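Local coordinates for amine Dehydrogenase (Pseudomonas putida, PDB 1JMX), which probably transfers electrons through two covalently bound c-type hemes, as the heme-binding subunit of a quinohemoprotein amine dehydrogenase, at residues K32-S40 against Q486-P494; V279-Q290 against I302-A310. All blocks are in the same frame, centred on the assembly; numbering follows the deposited sequence.

Overall arrangement
From the N terminus the chain first forms the helical heme-binding part, and segment 32-40 lies at the start of its helix 34-48. The barrel from strand 182-190 to strand 269-280 follows, then the sheet built on the hairpin 285-295 and 299-307. Contact 2 belongs to that hairpin: it closes a short loop of 11 residues and brings segment 302-310 against the end of the last barrel strand. After the final sheet the chain returns, and contact 1 closes a loop of 445 residues by laying the C-terminal tail on helix 34-48. Contact 2 is therefore nested inside contact 1, their centres about 35 Å apart on opposite sides of the chain's centre.

Contact 1. Residues K32-S40 against Q486-P494; sequences KTPEGWLMS and QRWNNPPLP. With HEC (heme c), chain E.
Met39 lies along the run of prolines Pro491 and Pro492 and touches three consecutive residues of the C-terminal tail with three different atoms. Its CG presses on Pro492 CD at 3.5 Å, tight for two carbons, and these two side chains slide past each other in opposite directions. SD comes next, 3.7 Å from Leu493 CB; Leu493 N also donates a weak hydrogen bond to this sulfur, with an N-H...S angle of 144°. The chain runs straight through chi2 and then bends at chi3 (69°), which brings CE to Pro491 CB, again at 3.5 Å. Leu38 meets Pro492 too, at about a right angle, CD2 to CG at 3.8 Å.

Leu493 reaches toward the beginning of the helix, to Glu35 and the N-cap residue Thr33. Its two methyls divide the work: the Leu493 and Glu35 side chains cross at about a right angle, CD2 3.5 Å from CG, while CD1 lies 3.8 Å from Thr33 OG1. This OG1 weakly caps Gly36 N, so the leucine covers the very start of helix 34-48. Glu35 offers only its aliphatic part to the tail, since its carboxylate leads away to a salt bridge with Arg239.

Both segments also reach one heme c. Ser40 OG donates to propionate O1A at 2.8 Å, and Pro491 CG sits 3.5 Å from O2D of the second propionate. Arg108, on which Met39 and Pro491 both pack, bonds to the heme as well as to the carbonyl O of Leu493 and the terminal carboxylate of Pro494.

The fit between the segments thus rests mainly on packing, its one hydrogen bond a weak one to sulfur; Arg108 and Ser105 supply polar bonds to the end of the tail, and the propionate bond comes from the helix side, through Ser40.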
loop_
_atom_site.group_PDB
_atom_site.type_symbol
_atom_site.label_atom_id
_atom_site.label_comp_id
_atom_site.label_asym_id
_atom_site.label_seq_id
_atom_site.Cartn_x
_atom_site.Cartn_y
_atom_site.Cartn_z
ATOM N N LYS A 32 3.912 -13.114 18.656
ATOM C CA LYS A 32 4.408 -12.245 17.590
ATOM C C LYS A 32 5.848 -11.800 17.858
ATOM O O LYS A 32 6.413 -12.054 18.930
ATOM C CB LYS A 32 3.546 -10.976 17.484
ATOM C CG LYS A 32 2.054 -11.135 17.747
ATOM C CD LYS A 32 1.411 -9.764 17.913
ATOM C CE LYS A 32 -0.013 -9.849 18.444
ATOM N NZ LYS A 32 -1.010 -10.027 17.385
ATOM N N THR A 33 6.416 -11.099 16.882
ATOM C CA THR A 33 7.767 -10.562 16.991
ATOM C C THR A 33 7.663 -9.286 17.832
ATOM O O THR A 33 6.558 -8.832 18.134
ATOM C CB THR A 33 8.341 -10.187 15.590
ATOM O OG1 THR A 33 7.544 -9.152 14.998
ATOM C CG2 THR A 33 8.371 -11.399 14.670
ATOM N N PRO A 34 8.807 -8.715 18.258
ATOM C CA PRO A 34 8.806 -7.484 19.061
ATOM C C PRO A 34 8.070 -6.327 18.367
ATOM O O PRO A 34 7.307 -5.600 19.007
ATOM C CB PRO A 34 10.294 -7.189 19.219
ATOM C CG PRO A 34 10.877 -8.560 19.307
ATOM C CD PRO A 34 10.164 -9.294 18.198
ATOM N N GLU A 35 8.287 -6.161 17.063
ATOM C CA GLU A 35 7.602 -5.096 16.334
ATOM C C GLU A 35 6.139 -5.441 16.099
ATOM O O GLU A 35 5.331 -4.557 15.858
ATOM C CB GLU A 35 8.298 -4.700 15.017
ATOM C CG GLU A 35 9.197 -5.720 14.359
ATOM C CD GLU A 35 10.500 -5.928 15.099
ATOM O OE1 GLU A 35 10.719 -7.051 15.570
ATOM O OE2 GLU A 35 11.298 -4.983 15.221
ATOM N N GLY A 36 5.811 -6.729 16.162
ATOM C CA GLY A 36 4.435 -7.157 15.998
ATOM C C GLY A 36 3.661 -6.718 17.233
ATOM O O GLY A 36 2.568 -6.153 17.133
ATOM N N TRP A 37 4.246 -6.956 18.404
ATOM C CA TRP A 37 3.620 -6.553 19.658
ATOM C C TRP A 37 3.460 -5.042 19.716
ATOM O O TRP A 37 2.397 -4.555 20.096
ATOM C CB TRP A 37 4.393 -7.083 20.870
ATOM C CG TRP A 37 4.084 -8.521 21.146
ATOM C CD1 TRP A 37 4.947 -9.572 21.091
ATOM C CD2 TRP A 37 2.800 -9.070 21.464
ATOM N NE1 TRP A 37 4.280 -10.746 21.346
ATOM C CE2 TRP A 37 2.962 -10.468 21.580
ATOM C CE3 TRP A 37 1.524 -8.517 21.658
ATOM C CZ2 TRP A 37 1.897 -11.323 21.882
ATOM C CZ3 TRP A 37 0.462 -9.371 21.958
ATOM C CH2 TRP A 37 0.659 -10.758 22.066
ATOM N N LEU A 38 4.487 -4.305 19.293
ATOM C CA LEU A 38 4.411 -2.847 19.276
ATOM C C LEU A 38 3.262 -2.378 18.367
ATOM O O LEU A 38 2.553 -1.423 18.691
ATOM C CB LEU A 38 5.727 -2.228 18.792
ATOM C CG LEU A 38 5.676 -0.714 18.529
ATOM C CD1 LEU A 38 5.449 0.039 19.829
ATOM C CD2 LEU A 38 6.953 -0.256 17.864
ATOM N N MET A 39 3.090 -3.058 17.235
ATOM C CA MET A 39 2.041 -2.732 16.272
ATOM C C MET A 39 0.636 -2.963 16.810
ATOM O O MET A 39 -0.271 -2.205 16.499
ATOM C CB MET A 39 2.241 -3.506 14.973
ATOM C CG MET A 39 3.201 -2.830 14.003
ATOM S SD MET A 39 3.331 -3.689 12.423
ATOM C CE MET A 39 1.695 -3.362 11.722
ATOM N N SER A 40 0.457 -4.008 17.613
ATOM C CA SER A 40 -0.850 -4.303 18.204
ATOM C C SER A 40 -1.229 -3.239 19.224
ATOM O O SER A 40 -2.363 -2.766 19.240
ATOM C CB SER A 40 -0.843 -5.667 18.878
ATOM O OG SER A 40 -0.767 -6.678 17.913
ATOM N N GLN A 486 4.465 8.598 -2.295
ATOM C CA GLN A 486 4.687 8.307 -0.886
ATOM C C GLN A 486 3.570 7.457 -0.284
ATOM O O GLN A 486 2.557 7.175 -0.929
ATOM C CB GLN A 486 4.762 9.608 -0.068
ATOM C CG GLN A 486 5.249 10.862 -0.798
ATOM C CD GLN A 486 4.122 11.660 -1.440
ATOM O OE1 GLN A 486 3.737 11.392 -2.565
ATOM N NE2 GLN A 486 3.616 12.662 -0.733
ATOM N N ARG A 487 3.802 7.034 0.955
ATOM C CA ARG A 487 2.840 6.286 1.750
ATOM C C ARG A 487 3.039 6.883 3.141
ATOM O O ARG A 487 4.173 7.130 3.557
ATOM C CB ARG A 487 3.079 4.767 1.717
ATOM C CG ARG A 487 4.458 4.284 2.107
ATOM C CD ARG A 487 4.511 2.761 2.120
ATOM N NE ARG A 487 3.904 2.196 3.323
ATOM C CZ ARG A 487 3.744 0.894 3.563
ATOM N NH1 ARG A 487 4.132 -0.019 2.678
ATOM N NH2 ARG A 487 3.246 0.494 4.728
ATOM N N TRP A 488 1.934 7.241 3.792
ATOM C CA TRP A 488 1.975 7.855 5.115
ATOM C C TRP A 488 1.799 6.879 6.270
ATOM O O TRP A 488 2.128 7.204 7.405
ATOM C CB TRP A 488 0.941 8.970 5.214
ATOM C CG TRP A 488 1.092 10.012 4.160
ATOM C CD1 TRP A 488 1.715 11.220 4.284
ATOM C CD2 TRP A 488 0.569 9.964 2.825
ATOM N NE1 TRP A 488 1.605 11.931 3.115
ATOM C CE2 TRP A 488 0.906 11.185 2.202
ATOM C CE3 TRP A 488 -0.154 9.005 2.095
ATOM C CZ2 TRP A 488 0.543 11.480 0.881
ATOM C CZ3 TRP A 488 -0.512 9.296 0.781
ATOM C CH2 TRP A 488 -0.161 10.528 0.189
ATOM N N ASN A 489 1.222 5.714 5.999
ATOM C CA ASN A 489 1.055 4.701 7.030
ATOM C C ASN A 489 2.262 3.779 6.883
ATOM O O ASN A 489 2.343 2.991 5.944
ATOM C CB ASN A 489 -0.248 3.919 6.842
ATOM C CG ASN A 489 -0.483 2.884 7.942
ATOM O OD1 ASN A 489 -1.302 1.972 7.788
ATOM N ND2 ASN A 489 0.222 3.028 9.059
ATOM N N ASN A 490 3.206 3.897 7.808
ATOM C CA ASN A 490 4.428 3.104 7.754
ATOM C C ASN A 490 4.772 2.469 9.091
ATOM O O ASN A 490 5.632 2.958 9.813
ATOM C CB ASN A 490 5.597 3.980 7.294
ATOM C CG ASN A 490 6.101 3.615 5.906
ATOM O OD1 ASN A 490 6.152 4.473 5.017
ATOM N ND2 ASN A 490 6.505 2.352 5.717
ATOM N N PRO A 491 4.091 1.371 9.439
ATOM C CA PRO A 491 4.315 0.649 10.692
ATOM C C PRO A 491 5.684 -0.054 10.638
ATOM O O PRO A 491 6.307 -0.116 9.571
ATOM C CB PRO A 491 3.181 -0.377 10.691
ATOM C CG PRO A 491 2.181 0.175 9.733
ATOM C CD PRO A 491 3.024 0.729 8.658
ATOM N N PRO A 492 6.160 -0.589 11.785
ATOM C CA PRO A 492 7.436 -1.302 11.952
ATOM C C PRO A 492 7.617 -2.476 10.990
ATOM O O PRO A 492 8.739 -2.816 10.605
ATOM C CB PRO A 492 7.353 -1.787 13.392
ATOM C CG PRO A 492 6.639 -0.674 14.053
ATOM C CD PRO A 492 5.511 -0.400 13.094
ATOM N N LEU A 493 6.506 -3.123 10.656
ATOM C CA LEU A 493 6.504 -4.245 9.730
ATOM C C LEU A 493 5.700 -3.862 8.483
ATOM O O LEU A 493 4.605 -3.308 8.581
ATOM C CB LEU A 493 5.901 -5.488 10.396
ATOM C CG LEU A 493 6.681 -6.101 11.564
ATOM C CD1 LEU A 493 5.963 -7.316 12.113
ATOM C CD2 LEU A 493 8.068 -6.482 11.094
ATOM N N PRO A 494 6.263 -4.112 7.290
ATOM C CA PRO A 494 5.590 -3.795 6.026
ATOM C C PRO A 494 4.403 -4.721 5.735
ATOM O O PRO A 494 4.223 -5.731 6.454
ATOM C CB PRO A 494 6.705 -3.966 5.002
ATOM C CG PRO A 494 7.535 -5.063 5.591
ATOM C CD PRO A 494 7.607 -4.668 7.047
ATOM O OXT PRO A 494 3.646 -4.411 4.796
HETATM FE FE HEC E . -4.098 -7.389 7.460
HETATM C CHA HEC E . -2.868 -5.666 10.045
HETATM C CHB HEC E . -3.251 -10.256 9.028
HETATM C CHC HEC E . -5.497 -9.165 4.939
HETATM C CHD HEC E . -4.976 -4.458 5.910
HETATM N NA HEC E . -3.226 -7.855 9.147
HETATM C C1A HEC E . -2.767 -7.016 10.110
HETATM C C2A HEC E . -2.180 -7.729 11.209
HETATM C C3A HEC E . -2.276 -9.023 10.911
HETATM C C4A HEC E . -2.939 -9.099 9.639
HETATM C CMA HEC E . -1.799 -10.187 11.762
HETATM C CAA HEC E . -1.596 -7.099 12.454
HETATM C CBA HEC E . -2.544 -7.515 13.577
HETATM C CGA HEC E . -2.227 -7.001 14.958
HETATM O O1A HEC E . -1.267 -6.278 15.161
HETATM O O2A HEC E . -2.974 -7.328 15.857
HETATM N NB HEC E . -4.320 -9.283 7.064
HETATM C C1B HEC E . -3.906 -10.372 7.833
HETATM C C2B HEC E . -4.258 -11.634 7.275
HETATM C C3B HEC E . -4.925 -11.339 6.123
HETATM C C4B HEC E . -4.938 -9.878 5.982
HETATM C CMB HEC E . -3.963 -13.021 7.880
HETATM C CAB HEC E . -5.525 -12.406 5.219
HETATM C CBB HEC E . -7.047 -12.554 5.292
HETATM N NC HEC E . -5.010 -6.909 5.772
HETATM C C1C HEC E . -5.522 -7.778 4.833
HETATM C C2C HEC E . -6.101 -7.081 3.723
HETATM C C3C HEC E . -5.951 -5.777 3.971
HETATM C C4C HEC E . -5.285 -5.655 5.263
HETATM C CMC HEC E . -6.752 -7.741 2.505
HETATM C CAC HEC E . -6.297 -4.702 2.966
HETATM C CBC HEC E . -7.691 -4.104 2.925
HETATM N ND HEC E . -3.962 -5.472 7.881
HETATM C C1D HEC E . -4.366 -4.373 7.150
HETATM C C2D HEC E . -4.081 -3.123 7.861
HETATM C C3D HEC E . -3.487 -3.531 9.039
HETATM C C4D HEC E . -3.424 -4.938 9.009
HETATM C CMD HEC E . -4.389 -1.710 7.376
HETATM C CAD HEC E . -2.952 -2.745 10.242
HETATM C CBD HEC E . -2.974 -1.255 10.166
HETATM C CGD HEC E . -1.662 -0.728 9.690
HETATM O O1D HEC E . -0.935 -1.473 8.993
HETATM O O2D HEC E . -1.337 0.439 10.003
#

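Contact 2. Residues V279-Q290 against I302-A310; sequences VKEGKARLLAVQ and ITLVGSGLA
Gln290 reaches diagonally across the strand pair to Val305, and its atoms can be followed outward. CB lies 3.8 Å from Thr303 O, the acceptor of the bond from Gln290 N. CG, anti to the carbonyl carbon (chi1 -52°), sets the extended chain over the neighbouring strand, so that the flat amide rests on Val305 CG2, 3.8 Å from CD. At the tip, with the methyl still against the amide, OE1 accepts from Arg197 NE and NE2 donates to Val196 O, both on barrel strand 194-204.

The reverse face is apolar: Val289 CG1 touches Ile302 CG2 at a tight 3.5 Å and Leu304 CD1 at 3.7 Å, while the Leu286 and Leu309 side chains cross at about a right angle, CD1 3.6 Å from CD2. Val357 of strand 354-362 covers Leu286 and Val289.

At the far end Ser307 OG donates to Lys283 O (3.2 Å), and Ser307 CB lies 3.9 Å from Val279 CG1, near the end of barrel strand 269-280. An alanine here would remove the hydroxyl, and Lys283 O would probably lose this donor and the 281-284 loop one tie to the strand.

The strands run antiparallel at 156°. Leu287 and Ala288 both face Val305, where Val305 N donates to Ala288 O at 2.9 Å: a classic beta bulge in a beta hairpin, consistent with the immunoglobulin-like E-set fold of domain III.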
loop_
_atom_site.group_PDB
_atom_site.type_symbol
_atom_site.label_atom_id
_atom_site.label_comp_id
_atom_site.label_asym_id
_atom_site.label_seq_id
_atom_site.Cartn_x
_atom_site.Cartn_y
_atom_site.Cartn_z
ATOM N N VAL A 279 30.773 -12.107 14.502
ATOM C CA VAL A 279 31.145 -13.297 15.250
ATOM C C VAL A 279 31.791 -12.890 16.566
ATOM O O VAL A 279 32.649 -12.012 16.599
ATOM C CB VAL A 279 32.111 -14.184 14.432
ATOM C CG1 VAL A 279 32.719 -15.259 15.304
ATOM C CG2 VAL A 279 31.357 -14.834 13.296
ATOM N N LYS A 280 31.362 -13.526 17.651
ATOM C CA LYS A 280 31.911 -13.220 18.958
ATOM C C LYS A 280 33.283 -13.854 19.158
ATOM O O LYS A 280 33.553 -14.971 18.709
ATOM C CB LYS A 280 30.980 -13.693 20.068
ATOM C CG LYS A 280 31.418 -13.246 21.445
ATOM C CD LYS A 280 30.552 -13.854 22.534
ATOM C CE LYS A 280 31.047 -13.464 23.936
ATOM N NZ LYS A 280 32.437 -13.959 24.208
ATOM N N GLU A 281 34.141 -13.115 19.848
ATOM C CA GLU A 281 35.483 -13.571 20.162
ATOM C C GLU A 281 35.359 -14.863 20.958
ATOM O O GLU A 281 34.361 -15.076 21.646
ATOM C CB GLU A 281 36.204 -12.515 20.998
ATOM C CG GLU A 281 35.461 -12.144 22.280
ATOM C CD GLU A 281 36.240 -11.185 23.165
ATOM O OE1 GLU A 281 35.590 -10.430 23.925
ATOM O OE2 GLU A 281 37.499 -11.196 23.111
ATOM N N GLY A 282 36.356 -15.733 20.834
ATOM C CA GLY A 282 36.322 -16.994 21.552
ATOM C C GLY A 282 36.229 -18.204 20.644
ATOM O O GLY A 282 36.542 -19.311 21.074
ATOM N N LYS A 283 35.749 -18.005 19.416
ATOM C CA LYS A 283 35.638 -19.082 18.430
ATOM C C LYS A 283 36.324 -18.561 17.163
ATOM O O LYS A 283 36.046 -17.440 16.734
ATOM C CB LYS A 283 34.174 -19.374 18.080
ATOM C CG LYS A 283 33.182 -19.249 19.227
ATOM C CD LYS A 283 31.724 -19.255 18.707
ATOM C CE LYS A 283 31.455 -18.123 17.694
ATOM N NZ LYS A 283 31.631 -16.760 18.286
ATOM N N ALA A 284 37.215 -19.366 16.578
ATOM C CA ALA A 284 37.933 -18.988 15.355
ATOM C C ALA A 284 37.036 -19.098 14.129
ATOM O O ALA A 284 36.580 -20.190 13.766
ATOM C CB ALA A 284 39.180 -19.856 15.167
ATOM N N ARG A 285 36.777 -17.952 13.508
ATOM C CA ARG A 285 35.945 -17.883 12.316
ATOM C C ARG A 285 36.628 -16.990 11.290
ATOM O O ARG A 285 37.457 -16.147 11.628
ATOM C CB ARG A 285 34.563 -17.291 12.654
ATOM C CG ARG A 285 33.660 -18.186 13.521
ATOM C CD ARG A 285 32.589 -18.953 12.701
ATOM N NE ARG A 285 31.535 -18.075 12.172
ATOM C CZ ARG A 285 31.596 -17.455 10.992
ATOM N NH1 ARG A 285 32.655 -17.611 10.197
ATOM N NH2 ARG A 285 30.609 -16.648 10.618
ATOM N N LEU A 286 36.288 -17.203 10.029
ATOM C CA LEU A 286 36.823 -16.407 8.939
ATOM C C LEU A 286 35.579 -15.845 8.257
ATOM O O LEU A 286 34.901 -16.548 7.504
ATOM C CB LEU A 286 37.642 -17.296 7.997
ATOM C CG LEU A 286 38.473 -16.645 6.893
ATOM C CD1 LEU A 286 39.261 -15.460 7.428
ATOM C CD2 LEU A 286 39.402 -17.693 6.306
ATOM N N LEU A 287 35.247 -14.602 8.603
ATOM C CA LEU A 287 34.072 -13.901 8.091
ATOM C C LEU A 287 34.002 -13.584 6.602
ATOM O O LEU A 287 33.054 -13.988 5.930
ATOM C CB LEU A 287 33.849 -12.601 8.862
ATOM C CG LEU A 287 33.168 -12.646 10.225
ATOM C CD1 LEU A 287 32.865 -11.213 10.651
ATOM C CD2 LEU A 287 31.876 -13.455 10.137
ATOM N N ALA A 288 34.969 -12.820 6.101
ATOM C CA ALA A 288 34.961 -12.428 4.699
ATOM C C ALA A 288 36.317 -11.987 4.133
ATOM O O ALA A 288 37.281 -11.789 4.872
ATOM C CB ALA A 288 33.935 -11.314 4.502
ATOM N N VAL A 289 36.372 -11.889 2.805
ATOM C CA VAL A 289 37.547 -11.438 2.071
ATOM C C VAL A 289 37.024 -10.144 1.460
ATOM O O VAL A 289 35.922 -10.125 0.912
ATOM C CB VAL A 289 37.916 -12.405 0.909
ATOM C CG1 VAL A 289 39.298 -12.085 0.370
ATOM C CG2 VAL A 289 37.845 -13.842 1.357
ATOM N N GLN A 290 37.777 -9.057 1.577
ATOM C CA GLN A 290 37.340 -7.778 1.026
ATOM C C GLN A 290 38.477 -7.107 0.256
ATOM O O GLN A 290 39.409 -6.592 0.857
ATOM C CB GLN A 290 36.864 -6.847 2.154
ATOM C CG GLN A 290 35.820 -7.459 3.096
ATOM C CD GLN A 290 35.287 -6.467 4.117
ATOM O OE1 GLN A 290 35.911 -5.450 4.392
ATOM N NE2 GLN A 290 34.118 -6.757 4.670
ATOM N N ILE A 302 43.976 -6.739 -0.421
ATOM C CA ILE A 302 42.902 -7.560 0.097
ATOM C C ILE A 302 42.999 -7.628 1.611
ATOM O O ILE A 302 44.085 -7.738 2.174
ATOM C CB ILE A 302 42.964 -8.977 -0.471
ATOM C CG1 ILE A 302 42.725 -8.940 -1.974
ATOM C CG2 ILE A 302 41.938 -9.864 0.194
ATOM C CD1 ILE A 302 42.680 -10.312 -2.612
ATOM N N THR A 303 41.853 -7.539 2.268
ATOM C CA THR A 303 41.811 -7.618 3.713
ATOM C C THR A 303 40.855 -8.724 4.154
ATOM O O THR A 303 39.786 -8.901 3.584
ATOM C CB THR A 303 41.470 -6.253 4.358
ATOM O OG1 THR A 303 40.491 -6.431 5.389
ATOM C CG2 THR A 303 40.981 -5.254 3.326
ATOM N N LEU A 304 41.318 -9.542 5.092
ATOM C CA LEU A 304 40.540 -10.650 5.629
ATOM C C LEU A 304 39.924 -10.227 6.953
ATOM O O LEU A 304 40.583 -9.610 7.790
ATOM C CB LEU A 304 41.424 -11.888 5.825
ATOM C CG LEU A 304 41.962 -12.611 4.582
ATOM C CD1 LEU A 304 40.800 -13.016 3.677
ATOM C CD2 LEU A 304 42.946 -11.730 3.824
ATOM N N VAL A 305 38.642 -10.528 7.119
ATOM C CA VAL A 305 37.919 -10.172 8.335
ATOM C C VAL A 305 37.563 -11.465 9.046
ATOM O O VAL A 305 37.254 -12.470 8.396
ATOM C CB VAL A 305 36.616 -9.392 8.002
ATOM C CG1 VAL A 305 36.033 -8.766 9.260
ATOM C CG2 VAL A 305 36.890 -8.331 6.950
ATOM N N GLY A 306 37.646 -11.458 10.373
ATOM C CA GLY A 306 37.315 -12.661 11.110
ATOM C C GLY A 306 37.599 -12.600 12.589
ATOM O O GLY A 306 37.882 -11.539 13.144
ATOM N N SER A 307 37.499 -13.758 13.228
ATOM C CA SER A 307 37.747 -13.876 14.653
ATOM C C SER A 307 38.764 -14.983 14.920
ATOM O O SER A 307 38.641 -16.092 14.396
ATOM C CB SER A 307 36.433 -14.169 15.385
ATOM O OG SER A 307 36.639 -14.296 16.783
ATOM N N GLY A 308 39.772 -14.668 15.733
ATOM C CA GLY A 308 40.801 -15.638 16.068
ATOM C C GLY A 308 41.678 -16.004 14.883
ATOM O O GLY A 308 41.988 -17.183 14.671
ATOM N N LEU A 309 42.070 -14.997 14.108
ATOM C CA LEU A 309 42.914 -15.214 12.935
ATOM C C LEU A 309 44.382 -15.377 13.323
ATOM O O LEU A 309 45.004 -14.461 13.869
ATOM C CB LEU A 309 42.767 -14.059 11.932
ATOM C CG LEU A 309 41.380 -13.797 11.330
ATOM C CD1 LEU A 309 41.462 -12.656 10.329
ATOM C CD2 LEU A 309 40.842 -15.058 10.667
ATOM N N ALA A 310 44.922 -16.559 13.067
ATOM C CA ALA A 310 46.322 -16.838 13.367
ATOM C C ALA A 310 46.844 -17.792 12.306
ATOM O O ALA A 310 46.184 -18.783 11.941
ATOM C CB ALA A 310 46.479 -17.447 14.754
#